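Local atomic coordinates of 7,8-dihydro-6-hydroxymethylpterin pyrophosphokinase-dihydropteroate synthase (Plasmodium falciparum, PDB entry 6JWY), a protein that probably makes the pterin diphosphate from 6-hydroxymethyl-7,8-dihydropterin and ATP, then couples it to 4-aminobenzoate to give 7,8-dihydropteroate for folate synthesis. Residues S52-T57 with K373-L378; N165-V170 with L330-D335. The protein carries 1 engineered substitution. All coordinates share one frame; numbering follows the deposited sequence.

Contact 1 of 2, residues S52-T57 with K373-L378. With PH2 (2-amino-6-hydroxymethyl-7,8-dihydro-3H-pteridin-4-one), chain D.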
ATOM      1  N   SER A  52      -8.887   5.618 -28.258  1.00 13.88           N
ATOM      2  CA  SER A  52      -7.915   5.325 -27.222  1.00 13.84           C
ATOM      3  C   SER A  52      -8.433   5.955 -25.941  1.00 14.34           C
ATOM      4  O   SER A  52      -9.498   6.558 -25.955  1.00 14.81           O
ATOM      5  CB  SER A  52      -6.566   5.879 -27.609  1.00 14.12           C
ATOM      6  OG  SER A  52      -6.563   7.304 -27.544  1.00 13.76           O
ATOM      7  N   TYR A  53      -7.673   5.847 -24.847  1.00 15.55           N
ATOM      8  CA  TYR A  53      -7.888   6.769 -23.741  1.00 16.26           C
ATOM      9  C   TYR A  53      -7.546   8.199 -24.170  1.00 18.53           C
ATOM     10  O   TYR A  53      -6.937   8.445 -25.217  1.00 18.78           O
ATOM     11  CB  TYR A  53      -7.129   6.326 -22.493  1.00 14.61           C
ATOM     12  CG  TYR A  53      -7.713   5.089 -21.874  1.00 14.81           C
ATOM     13  CD1 TYR A  53      -8.778   5.172 -20.990  1.00 14.75           C
ATOM     14  CD2 TYR A  53      -7.251   3.827 -22.218  1.00 14.16           C
ATOM     15  CE1 TYR A  53      -9.321   4.036 -20.409  1.00 14.55           C
ATOM     16  CE2 TYR A  53      -7.784   2.684 -21.648  1.00 13.67           C
ATOM     17  CZ  TYR A  53      -8.836   2.785 -20.759  1.00 14.56           C
ATOM     18  OH  TYR A  53      -9.397   1.643 -20.256  1.00 14.56           O
ATOM     19  N   LEU A  54      -8.005   9.137 -23.346  1.00 20.68           N
ATOM     20  CA  LEU A  54      -7.571  10.513 -23.366  1.00 23.47           C
ATOM     21  C   LEU A  54      -6.254  10.603 -22.588  1.00 24.43           C
ATOM     22  O   LEU A  54      -6.098   9.973 -21.533  1.00 22.02           O
ATOM     23  CB  LEU A  54      -8.703  11.270 -22.678  1.00 28.69           C
ATOM     24  CG  LEU A  54      -8.794  12.772 -22.913  1.00 33.45           C
ATOM     25  CD1 LEU A  54      -8.377  13.130 -24.328  1.00 34.62           C
ATOM     26  CD2 LEU A  54     -10.219  13.231 -22.633  1.00 35.92           C
ATOM     27  N   TYR A  55      -5.278  11.338 -23.139  1.00 23.28           N
ATOM     28  CA  TYR A  55      -4.026  11.529 -22.409  1.00 24.78           C
ATOM     29  C   TYR A  55      -3.625  13.001 -22.288  1.00 25.08           C
ATOM     30  O   TYR A  55      -3.809  13.811 -23.210  1.00 22.56           O
ATOM     31  CB  TYR A  55      -2.867  10.712 -22.980  1.00 22.80           C
ATOM     32  CG  TYR A  55      -3.057   9.221 -22.921  1.00 22.57           C
ATOM     33  CD1 TYR A  55      -3.767   8.556 -23.906  1.00 21.88           C
ATOM     34  CD2 TYR A  55      -2.489   8.461 -21.901  1.00 21.90           C
ATOM     35  CE1 TYR A  55      -3.942   7.179 -23.852  1.00 22.64           C
ATOM     36  CE2 TYR A  55      -2.636   7.082 -21.844  1.00 20.22           C
ATOM     37  CZ  TYR A  55      -3.380   6.430 -22.821  1.00 22.32           C
ATOM     38  OH  TYR A  55      -3.562   5.061 -22.785  1.00 19.43           O
ATOM     39  N   GLU A  56      -3.053  13.309 -21.114  1.00 25.17           N
ATOM     40  CA  GLU A  56      -2.293  14.530 -20.918  1.00 25.00           C
ATOM     41  C   GLU A  56      -0.829  14.244 -21.245  1.00 25.70           C
ATOM     42  O   GLU A  56      -0.186  13.425 -20.579  1.00 21.73           O
ATOM     43  CB  GLU A  56      -2.394  14.995 -19.472  1.00 24.19           C
ATOM     44  CG  GLU A  56      -1.768  16.364 -19.274  1.00 23.88           C
ATOM     45  CD  GLU A  56      -2.045  16.899 -17.890  1.00 21.46           C
ATOM     46  OE1 GLU A  56      -1.380  16.423 -16.963  1.00 22.63           O
ATOM     47  OE2 GLU A  56      -2.942  17.743 -17.746  1.00 18.75           O
ATOM     48  N   THR A  57      -0.316  14.899 -22.293  1.00 26.37           N
ATOM     49  CA  THR A  57       1.025  14.543 -22.736  1.00 32.67           C
ATOM     50  C   THR A  57       1.969  15.743 -22.742  1.00 34.45           C
ATOM     51  O   THR A  57       1.561  16.878 -22.995  1.00 35.08           O
ATOM     52  CB  THR A  57       0.993  13.842 -24.094  1.00 34.02           C
ATOM     53  OG1 THR A  57       0.347  14.763 -24.980  1.00 38.78           O
ATOM     54  CG2 THR A  57       0.247  12.528 -24.035  1.00 31.84           C
ATOM     55  N   LYS A 373      -0.229  11.051 -18.712  1.00 29.98           N
ATOM     56  CA  LYS A 373      -1.248  10.550 -17.807  1.00 25.10           C
ATOM     57  C   LYS A 373      -2.475  10.074 -18.579  1.00 23.61           C
ATOM     58  O   LYS A 373      -2.976  10.765 -19.480  1.00 22.62           O
ATOM     59  CB  LYS A 373      -1.637  11.661 -16.829  1.00 24.96           C
ATOM     60  CG  LYS A 373      -0.694  11.806 -15.645  1.00 25.99           C
ATOM     61  CD  LYS A 373      -0.945  13.034 -14.812  1.00 28.21           C
ATOM     62  CE  LYS A 373      -0.017  13.122 -13.612  1.00 28.54           C
ATOM     63  NZ  LYS A 373      -0.412  14.244 -12.724  1.00 28.40           N
ATOM     64  N   ARG A 374      -2.965   8.894 -18.185  1.00 19.68           N
ATOM     65  CA  ARG A 374      -4.213   8.384 -18.717  1.00 18.29           C
ATOM     66  C   ARG A 374      -5.375   9.103 -18.046  1.00 16.61           C
ATOM     67  O   ARG A 374      -5.404   9.277 -16.844  1.00 16.33           O
ATOM     68  CB  ARG A 374      -4.309   6.873 -18.507  1.00 18.82           C
ATOM     69  CG  ARG A 374      -5.611   6.251 -18.986  1.00 19.30           C
ATOM     70  CD  ARG A 374      -5.398   4.749 -18.910  1.00 20.75           C
ATOM     71  NE  ARG A 374      -4.491   4.404 -19.987  1.00 22.06           N
ATOM     72  CZ  ARG A 374      -3.658   3.381 -19.997  1.00 22.99           C
ATOM     73  NH1 ARG A 374      -2.873   3.211 -21.046  1.00 23.49           N
ATOM     74  NH2 ARG A 374      -3.609   2.540 -18.978  1.00 23.08           N
ATOM     75  N   ILE A 375      -6.373   9.469 -18.839  1.00 16.84           N
ATOM     76  CA  ILE A 375      -7.563  10.125 -18.322  1.00 16.54           C
ATOM     77  C   ILE A 375      -8.792   9.259 -18.613  1.00 16.44           C
ATOM     78  O   ILE A 375      -8.870   8.603 -19.660  1.00 14.36           O
ATOM     79  CB  ILE A 375      -7.666  11.498 -19.006  1.00 17.38           C
ATOM     80  CG1 ILE A 375      -6.603  12.464 -18.455  1.00 17.79           C
ATOM     81  CG2 ILE A 375      -9.089  12.041 -18.943  1.00 16.98           C
ATOM     82  CD1 ILE A 375      -6.261  13.639 -19.362  1.00 16.75           C
ATOM     83  N   TYR A 376      -9.733   9.254 -17.655  1.00 16.26           N
ATOM     84  CA  TYR A 376     -11.105   8.815 -17.870  1.00 14.34           C
ATOM     85  C   TYR A 376     -12.032   9.993 -17.592  1.00 15.39           C
ATOM     86  O   TYR A 376     -11.578  11.026 -17.103  1.00 16.46           O
ATOM     87  CB  TYR A 376     -11.429   7.626 -16.977  1.00 13.12           C
ATOM     88  CG  TYR A 376     -11.501   7.934 -15.510  1.00 12.28           C
ATOM     89  CD1 TYR A 376     -10.348   8.142 -14.776  1.00 12.89           C
ATOM     90  CD2 TYR A 376     -12.703   8.005 -14.843  1.00 11.93           C
ATOM     91  CE1 TYR A 376     -10.394   8.425 -13.420  1.00 12.74           C
ATOM     92  CE2 TYR A 376     -12.765   8.279 -13.486  1.00 12.19           C
ATOM     93  CZ  TYR A 376     -11.608   8.504 -12.766  1.00 12.28           C
ATOM     94  OH  TYR A 376     -11.637   8.811 -11.427  1.00 12.63           O
ATOM     95  N   VAL A 377     -13.329   9.856 -17.917  1.00 16.03           N
ATOM     96  CA  VAL A 377     -14.231  11.004 -17.875  1.00 15.67           C
ATOM     97  C   VAL A 377     -15.601  10.570 -17.357  1.00 16.97           C
ATOM     98  O   VAL A 377     -16.273   9.744 -17.980  1.00 16.28           O
ATOM     99  CB  VAL A 377     -14.394  11.654 -19.260  1.00 15.29           C
ATOM    100  CG1 VAL A 377     -15.568  12.618 -19.268  1.00 14.75           C
ATOM    101  CG2 VAL A 377     -13.119  12.324 -19.764  1.00 15.44           C
ATOM    102  N   LEU A 378     -16.029  11.177 -16.246  1.00 17.56           N
ATOM    103  CA  LEU A 378     -17.250  10.772 -15.582  1.00 18.13           C
ATOM    104  C   LEU A 378     -18.426  11.554 -16.148  1.00 19.16           C
ATOM    105  O   LEU A 378     -19.502  11.000 -16.381  1.00 19.65           O
ATOM    106  CB  LEU A 378     -17.086  11.047 -14.092  1.00 18.97           C
ATOM    107  CG  LEU A 378     -16.120  10.098 -13.388  1.00 19.22           C
ATOM    108  CD1 LEU A 378     -16.038  10.466 -11.918  1.00 18.37           C
ATOM    109  CD2 LEU A 378     -16.590   8.657 -13.545  1.00 18.91           C
TER
HETATM  110  N1  PH2 D 802       1.381  18.274 -31.455  1.00 72.09           N
HETATM  111  C2  PH2 D 802       2.360  19.011 -32.000  1.00 69.75           C
HETATM  112  C3  PH2 D 802       3.748  19.120 -31.450  1.00 67.87           C
HETATM  113  N4  PH2 D 802       3.951  18.374 -30.217  1.00 65.34           N
HETATM  114  N5  PH2 D 802       3.203  16.919 -28.521  1.00 57.25           N
HETATM  115  C6  PH2 D 802       2.243  16.184 -27.965  1.00 58.47           C
HETATM  116  N6  PH2 D 802       2.471  15.501 -26.836  1.00 57.19           N
HETATM  117  N7  PH2 D 802       0.988  16.102 -28.516  1.00 60.17           N
HETATM  118  C8  PH2 D 802       0.660  16.775 -29.669  1.00 62.31           C
HETATM  119  O8  PH2 D 802      -0.494  16.662 -30.110  1.00 57.57           O
HETATM  120  C9  PH2 D 802       1.666  17.561 -30.270  1.00 66.24           C
HETATM  121  C10 PH2 D 802       2.945  17.614 -29.663  1.00 62.65           C
HETATM  122  C11 PH2 D 802       2.060  19.791 -33.254  1.00 77.27           C
HETATM  123  O4  PH2 D 802       0.681  20.057 -33.433  1.00 82.58           O
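The phenol oxygen of Tyr55 is gripped side-on by Arg374, with NH1 2.6 Å and NE 3.0 Å from OH. Both nitrogens approach with OH in the guanidinium plane, and Asp335 OD2 forms a further hydrogen bond to the same oxygen. The planes of the Tyr55 ring and the guanidinium stand 74° apart. A bend at chi3 (-72°) turns the Arg374 tip to this oxygen, while CD sits over the centre of the Tyr53 ring in a CH-pi contact, 3.8 Å from its centroid. NH2 reaches on to a salt bridge with Glu599.

Backbone pairing fixes the register: Glu56 and Lys373 exchange two hydrogen bonds, and Ile375 N donates to Leu54 O at 2.8 Å. On the sheet face away from Tyr55 and Arg374, Leu54 CB packs against Ile375 CB at 3.8 Å, and Glu56 OE2 turns to Tyr164 and Tyr384. One residue past the last pair, Thr57 reaches the pterin, its OG1 accepting a bond from PH2 N6 at 2.9 Å.

Strand 373-376 thus extends, antiparallel, the 4-1-3-2 sheet of a ferredoxin-like pyrophosphokinase fold, beyond strand 46-57.

Contact 2 of 2, residues N165-V170 with L330-D335. With PH2 (2-amino-6-hydroxymethyl-7,8-dihydro-3H-pteridin-4-one), chain D.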
ATOM      1  N   ASN A 165      -4.437  14.457 -25.876  1.00 27.37           N
ATOM      2  CA  ASN A 165      -4.473  13.632 -27.074  1.00 26.17           C
ATOM      3  C   ASN A 165      -5.511  12.514 -27.003  1.00 25.69           C
ATOM      4  O   ASN A 165      -5.881  12.024 -25.934  1.00 23.08           O
ATOM      5  CB  ASN A 165      -3.115  13.002 -27.357  1.00 28.94           C
ATOM      6  CG  ASN A 165      -2.099  14.032 -27.802  1.00 35.53           C
ATOM      7  OD1 ASN A 165      -1.142  14.317 -27.074  1.00 37.27           O
ATOM      8  ND2 ASN A 165      -2.308  14.612 -28.977  1.00 33.29           N
ATOM      9  N   LEU A 166      -5.883  12.049 -28.200  1.00 25.17           N
ATOM     10  CA  LEU A 166      -6.857  10.991 -28.395  1.00 24.84           C
ATOM     11  C   LEU A 166      -6.695  10.435 -29.806  1.00 21.77           C
ATOM     12  O   LEU A 166      -6.545  11.222 -30.737  1.00 23.03           O
ATOM     13  CB  LEU A 166      -8.230  11.657 -28.248  1.00 26.04           C
ATOM     14  CG  LEU A 166      -9.415  10.745 -28.529  1.00 26.19           C
ATOM     15  CD1 LEU A 166      -9.251   9.461 -27.740  1.00 28.11           C
ATOM     16  CD2 LEU A 166     -10.708  11.434 -28.142  1.00 26.64           C
ATOM     17  N   THR A 167      -6.711   9.106 -29.968  1.00 18.72           N
ATOM     18  CA  THR A 167      -6.811   8.556 -31.318  1.00 18.00           C
ATOM     19  C   THR A 167      -8.152   7.849 -31.529  1.00 17.64           C
ATOM     20  O   THR A 167      -8.827   7.471 -30.572  1.00 16.32           O
ATOM     21  CB  THR A 167      -5.684   7.577 -31.675  1.00 17.34           C
ATOM     22  OG1 THR A 167      -5.651   6.514 -30.725  1.00 17.30           O
ATOM     23  CG2 THR A 167      -4.326   8.224 -31.815  1.00 17.08           C
ATOM     24  N   VAL A 168      -8.480   7.620 -32.805  1.00 18.64           N
ATOM     25  CA  VAL A 168      -9.806   7.200 -33.251  1.00 20.49           C
ATOM     26  C   VAL A 168      -9.601   6.280 -34.451  1.00 19.51           C
ATOM     27  O   VAL A 168      -8.773   6.560 -35.310  1.00 21.66           O
ATOM     28  CB  VAL A 168     -10.641   8.428 -33.684  1.00 20.71           C
ATOM     29  CG1 VAL A 168     -12.030   8.048 -34.129  1.00 25.03           C
ATOM     30  CG2 VAL A 168     -10.738   9.480 -32.601  1.00 22.87           C
ATOM     31  N   VAL A 169     -10.369   5.201 -34.535  1.00 18.34           N
ATOM     32  CA  VAL A 169     -10.459   4.495 -35.801  1.00 18.79           C
ATOM     33  C   VAL A 169     -11.820   4.781 -36.436  1.00 20.30           C
ATOM     34  O   VAL A 169     -12.865   4.658 -35.782  1.00 20.72           O
ATOM     35  CB  VAL A 169     -10.191   2.988 -35.645  1.00 17.43           C
ATOM     36  CG1 VAL A 169     -10.308   2.241 -36.972  1.00 16.62           C
ATOM     37  CG2 VAL A 169      -8.837   2.747 -35.014  1.00 17.01           C
ATOM     38  N   VAL A 170     -11.780   5.168 -37.721  1.00 20.31           N
ATOM     39  CA  VAL A 170     -12.989   5.451 -38.472  1.00 20.60           C
ATOM     40  C   VAL A 170     -13.121   4.410 -39.581  1.00 22.30           C
ATOM     41  O   VAL A 170     -12.154   4.166 -40.296  1.00 21.18           O
ATOM     42  CB  VAL A 170     -12.983   6.885 -39.038  1.00 19.11           C
ATOM     43  CG1 VAL A 170     -14.387   7.327 -39.441  1.00 18.77           C
ATOM     44  CG2 VAL A 170     -12.394   7.863 -38.039  1.00 17.68           C
ATOM     45  N   LEU A 330       2.178   6.993 -29.952  1.00 22.62           N
ATOM     46  CA  LEU A 330       2.279   5.548 -29.766  1.00 22.95           C
ATOM     47  C   LEU A 330       1.439   5.137 -28.549  1.00 24.34           C
ATOM     48  O   LEU A 330       0.834   4.054 -28.519  1.00 24.82           O
ATOM     49  CB  LEU A 330       3.746   5.125 -29.613  1.00 21.58           C
ATOM     50  CG  LEU A 330       4.592   5.095 -30.898  1.00 22.77           C
ATOM     51  CD1 LEU A 330       6.079   5.150 -30.581  1.00 22.76           C
ATOM     52  CD2 LEU A 330       4.300   3.894 -31.786  1.00 20.10           C
ATOM     53  N   LEU A 331       1.392   6.031 -27.549  1.00 21.83           N
ATOM     54  CA  LEU A 331       0.647   5.817 -26.318  1.00 20.27           C
ATOM     55  C   LEU A 331      -0.803   5.512 -26.686  1.00 20.07           C
ATOM     56  O   LEU A 331      -1.354   4.494 -26.273  1.00 19.50           O
ATOM     57  CB  LEU A 331       0.741   7.088 -25.461  1.00 18.95           C
ATOM     58  CG  LEU A 331       0.075   7.047 -24.083  1.00 17.46           C
ATOM     59  CD1 LEU A 331       0.583   5.875 -23.256  1.00 17.07           C
ATOM     60  CD2 LEU A 331       0.351   8.346 -23.361  1.00 16.45           C
ATOM     61  N   CYS A 332      -1.376   6.397 -27.507  1.00 18.92           N
ATOM     62  CA  CYS A 332      -2.749   6.290 -27.956  1.00 18.59           C
ATOM     63  C   CYS A 332      -2.952   5.030 -28.800  1.00 20.80           C
ATOM     64  O   CYS A 332      -3.938   4.307 -28.585  1.00 21.84           O
ATOM     65  CB  CYS A 332      -3.156   7.553 -28.698  1.00 17.19           C
ATOM     66  SG  CYS A 332      -3.454   8.939 -27.564  1.00 16.86           S
ATOM     67  N   LEU A 333      -2.023   4.745 -29.733  1.00 19.68           N
ATOM     68  CA  LEU A 333      -2.229   3.621 -30.633  1.00 19.72           C
ATOM     69  C   LEU A 333      -2.219   2.316 -29.848  1.00 20.20           C
ATOM     70  O   LEU A 333      -2.954   1.385 -30.166  1.00 21.23           O
ATOM     71  CB  LEU A 333      -1.173   3.577 -31.738  1.00 19.33           C
ATOM     72  CG  LEU A 333      -1.193   4.714 -32.757  1.00 20.22           C
ATOM     73  CD1 LEU A 333      -0.030   4.535 -33.719  1.00 19.91           C
ATOM     74  CD2 LEU A 333      -2.515   4.761 -33.531  1.00 20.19           C
ATOM     75  N   ASN A 334      -1.385   2.264 -28.813  1.00 21.83           N
ATOM     76  CA  ASN A 334      -1.181   1.034 -28.064  1.00 22.41           C
ATOM     77  C   ASN A 334      -2.511   0.555 -27.477  1.00 22.01           C
ATOM     78  O   ASN A 334      -2.709  -0.656 -27.282  1.00 21.84           O
ATOM     79  CB  ASN A 334      -0.148   1.256 -26.959  1.00 24.13           C
ATOM     80  CG  ASN A 334       0.188  -0.028 -26.231  1.00 27.09           C
ATOM     81  OD1 ASN A 334       0.458  -1.056 -26.865  1.00 25.66           O
ATOM     82  ND2 ASN A 334       0.153   0.024 -24.904  1.00 27.48           N
ATOM     83  N   ASP A 335      -3.400   1.529 -27.200  1.00 18.49           N
ATOM     84  CA  ASP A 335      -4.727   1.282 -26.674  1.00 17.37           C
ATOM     85  C   ASP A 335      -5.579   0.557 -27.714  1.00 17.14           C
ATOM     86  O   ASP A 335      -6.329  -0.347 -27.373  1.00 16.97           O
ATOM     87  CB  ASP A 335      -5.372   2.597 -26.251  1.00 17.67           C
ATOM     88  CG  ASP A 335      -4.819   3.195 -24.965  1.00 17.39           C
ATOM     89  OD1 ASP A 335      -4.266   2.431 -24.137  1.00 16.52           O
ATOM     90  OD2 ASP A 335      -4.983   4.427 -24.784  1.00 17.41           O
TER
HETATM   91  N1  PH2 D 802       1.381  18.274 -31.455  1.00 72.09           N
HETATM   92  C2  PH2 D 802       2.360  19.011 -32.000  1.00 69.75           C
HETATM   93  C3  PH2 D 802       3.748  19.120 -31.450  1.00 67.87           C
HETATM   94  N4  PH2 D 802       3.951  18.374 -30.217  1.00 65.34           N
HETATM   95  N5  PH2 D 802       3.203  16.919 -28.521  1.00 57.25           N
HETATM   96  C6  PH2 D 802       2.243  16.184 -27.965  1.00 58.47           C
HETATM   97  N6  PH2 D 802       2.471  15.501 -26.836  1.00 57.19           N
HETATM   98  N7  PH2 D 802       0.988  16.102 -28.516  1.00 60.17           N
HETATM   99  C8  PH2 D 802       0.660  16.775 -29.669  1.00 62.31           C
HETATM  100  O8  PH2 D 802      -0.494  16.662 -30.110  1.00 57.57           O
HETATM  101  C9  PH2 D 802       1.666  17.561 -30.270  1.00 66.24           C
HETATM  102  C10 PH2 D 802       2.945  17.614 -29.663  1.00 62.65           C
HETATM  103  C11 PH2 D 802       2.060  19.791 -33.254  1.00 77.27           C
HETATM  104  O4  PH2 D 802       0.681  20.057 -33.433  1.00 82.58           O
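Two first torsions set the meeting of Thr167 with Cys332. In Thr167, OG1 lies between the backbone N and the carbonyl carbon (chi1 57°) and CG2 anti to the carbonyl carbon, which directs both branches at the helix; in Cys332, SG swings beside its own backbone N (chi1 -75°) and runs along the strand toward Asn165. The result is a fork around one methylene: Cys332 CB lies 3.4 Å from Thr167 OG1 and also 3.4 Å from Thr167 CG2. The thiol then covers the strand backbone, with SG 4.0 Å from Leu166 N, and closes on Asn165 CB at 4.1 Å. Leu333 adds the end of its side chain, CD2 coming within 4.3 Å of Thr167 CG2. No hydrogen bond joins the two segments, and this small, buried contact is made by van der Waals packing.

Asn165, packed from behind by the thiol, spends its polar end on the ligand. Its amide meets the pterin with two nearly straight hydrogen bonds, PH2 N7 to OD1 at 3.1 Å and ND2 to PH2 O8 at 3.0 Å, a complementary donor-acceptor pair that fixes how the amide is flipped. Thr57 OG1, itself bonded to the pterin, also bonds OD1 and so helps hold that orientation.

The short axes of strand and helix approach to 7.7 Å at an angle of 41°. Helix 327-336 packs across the sheet face that carries Asn165 and Thr167, and the asparagine reading the pterin amide edge marks the substrate pocket of a hydroxymethylpterin pyrophosphokinase.

How the contacts relate
Contact 1 and contact 2 illustrate how one sheet can be covered and extended around a shared ligand. Their centres lie about 11 Å apart, and strands 46-57 and 163-172 are neighbours. Two probable hydrogen bonds join them: Tyr55 OH to Asp335 OD2 at 2.5 Å ties the strand pairing of contact 1 to the covering helix, and Thr57 OG1 to Asn165 OD1 at 2.6 Å joins the two side chains that both bind PH2. Val58 and Glu60 supply further bonds to the pterin. The Asn165 side chain is about 9 Å from a bound magnesium ion and about 10 Å from ATP, which places the pterin end of both contacts near the nucleotide and metal site. Along the chain, contact 2 is nested within the loop that contact 1 closes.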